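PDB 3FTB: histidinol-phosphate aminotransferase from Clostridium acetobutylicum, which probably catalyses pyridoxal 5'-phosphate-dependent transamination, with histidinol phosphate as its likely substrate. Local coordinates for residues Pro220-Gly225 with Glu252-Asn257. Numbering follows the deposited sequence.
Sequences PGIRFG and EMAAIN. With PO4 (phosphate ion), chain E.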
# COMPACT_ATOMS: atom_id res chain seq x y z
N PRO A 220 2.26 5.60 -12.41
CA PRO A 220 2.89 5.53 -11.08
C PRO A 220 1.97 5.83 -9.88
O PRO A 220 2.19 5.28 -8.80
CB PRO A 220 4.02 6.58 -11.17
CG PRO A 220 3.63 7.46 -12.31
CD PRO A 220 2.98 6.53 -13.29
N GLY A 221 0.96 6.68 -10.07
CA GLY A 221 0.09 7.06 -8.97
C GLY A 221 -0.86 5.97 -8.50
O GLY A 221 -1.59 6.12 -7.51
N ILE A 222 -0.86 4.85 -9.23
CA ILE A 222 -1.76 3.75 -8.93
C ILE A 222 -1.10 2.79 -7.93
O ILE A 222 -1.78 2.10 -7.16
CB ILE A 222 -2.19 3.03 -10.23
CG1 ILE A 222 -3.70 2.79 -10.24
CG2 ILE A 222 -1.38 1.74 -10.46
CD1 ILE A 222 -4.24 2.50 -11.61
N ARG A 223 0.23 2.77 -7.95
CA ARG A 223 1.03 2.01 -7.00
C ARG A 223 0.85 0.51 -7.20
O ARG A 223 0.13 -0.14 -6.43
CB ARG A 223 0.69 2.41 -5.55
CG ARG A 223 0.67 3.92 -5.31
CD ARG A 223 2.00 4.46 -4.80
NE ARG A 223 3.12 4.27 -5.72
CZ ARG A 223 4.13 3.44 -5.50
NH1 ARG A 223 4.17 2.72 -4.39
NH2 ARG A 223 5.11 3.33 -6.37
N PHE A 224 1.47 -0.04 -8.23
CA PHE A 224 1.35 -1.47 -8.49
C PHE A 224 2.55 -2.14 -9.16
O PHE A 224 2.92 -1.81 -10.28
CB PHE A 224 0.07 -1.80 -9.27
CG PHE A 224 -0.10 -3.27 -9.51
CD1 PHE A 224 -0.40 -4.11 -8.46
CD2 PHE A 224 0.11 -3.81 -10.76
CE1 PHE A 224 -0.52 -5.46 -8.66
CE2 PHE A 224 -0.01 -5.16 -10.96
CZ PHE A 224 -0.32 -5.99 -9.91
N GLY A 225 3.15 -3.10 -8.45
CA GLY A 225 4.20 -3.94 -9.00
C GLY A 225 3.98 -5.38 -8.60
O GLY A 225 3.20 -5.64 -7.69
N GLU A 252 -6.02 -2.62 -8.98
CA GLU A 252 -6.58 -3.89 -9.41
C GLU A 252 -7.23 -3.76 -10.78
O GLU A 252 -7.02 -4.61 -11.65
CB GLU A 252 -7.59 -4.40 -8.39
CG GLU A 252 -8.17 -5.74 -8.70
CD GLU A 252 -9.19 -6.17 -7.66
OE1 GLU A 252 -10.03 -5.33 -7.28
OE2 GLU A 252 -9.15 -7.34 -7.23
N MET A 253 -8.02 -2.70 -10.96
CA MET A 253 -8.70 -2.48 -12.23
C MET A 253 -7.72 -2.30 -13.39
O MET A 253 -7.98 -2.78 -14.50
CB MET A 253 -9.65 -1.28 -12.16
CG MET A 253 -10.41 -1.04 -13.47
SD MET A 253 -9.55 0.02 -14.65
CE MET A 253 -9.98 1.61 -13.93
N ALA A 254 -6.61 -1.62 -13.13
CA ALA A 254 -5.59 -1.42 -14.16
C ALA A 254 -4.93 -2.74 -14.55
O ALA A 254 -4.88 -3.09 -15.72
CB ALA A 254 -4.54 -0.42 -13.71
N ALA A 255 -4.43 -3.46 -13.56
CA ALA A 255 -3.80 -4.76 -13.78
C ALA A 255 -4.71 -5.75 -14.51
O ALA A 255 -4.24 -6.67 -15.16
CB ALA A 255 -3.34 -5.36 -12.46
N ILE A 256 -6.01 -5.55 -14.39
CA ILE A 256 -6.97 -6.48 -14.97
C ILE A 256 -7.33 -6.11 -16.42
O ILE A 256 -7.54 -6.98 -17.26
CB ILE A 256 -8.22 -6.65 -14.04
CG1 ILE A 256 -7.87 -7.57 -12.86
CG2 ILE A 256 -9.42 -7.17 -14.84
CD1 ILE A 256 -8.94 -7.74 -11.77
N ASN A 257 -7.32 -4.81 -16.70
CA ASN A 257 -7.77 -4.29 -17.99
C ASN A 257 -6.66 -3.76 -18.91
O ASN A 257 -6.82 -3.69 -20.13
CB ASN A 257 -8.82 -3.20 -17.75
CG ASN A 257 -10.04 -3.72 -17.01
OD1 ASN A 257 -10.84 -4.47 -17.57
ND2 ASN A 257 -10.20 -3.33 -15.76
P PO4 E . 7.39 1.74 -8.19
O1 PO4 E . 7.13 1.43 -6.73
O2 PO4 E . 6.90 0.61 -9.05
O3 PO4 E . 6.66 2.99 -8.61
O4 PO4 E . 8.88 1.88 -8.38
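I222 and F224 each set a side chain against one alanine methyl of helix 249-257. CD1 of I222 meets CB of A254 at 3.6 Å, an end-to-end methyl contact. F224 uses the rim atom CE2, 3.7 Å from CB of A255, with CZ of F224 next at 4.0 Å from that methyl, an oblique approach. The CB of F224 points at the helix, and CG anti to the backbone N (chi1 -178°) brings the CE2 corner to the methyl of A255. The buried area, 144 Å² over both sides, is small, and all four touching residues are buried. F44 lies against I222 and A254, while L66 of helix 64-74 touches F224 and A255.

Between the two apolar residues, R223 starts off away from the helix, and bends at chi2 and chi3 carry its guanidinium round to a phosphate ion. NH2 donates to O1 of the phosphate at 2.8 Å, with an N-H...O angle of 152° and the acceptor in the guanidinium plane. NE of R223 also makes a weak bond to O of P220, tying the arginine to its own turn. OG of S88, OG1 of T214 and the backbone N of A87 also hydrogen-bond the anion, and N248 of the second subunit packs on R223. This grouping resembles the cofactor-phosphate cup of fold-type I aminotransferases, so the ion, probably from the crystallisation liquor, may mimic the phosphate of pyridoxal phosphate. The chemistry thus divides by side: apolar contact without hydrogen bonds joins loop and helix, whereas charge and hydrogen bonds hold the anion.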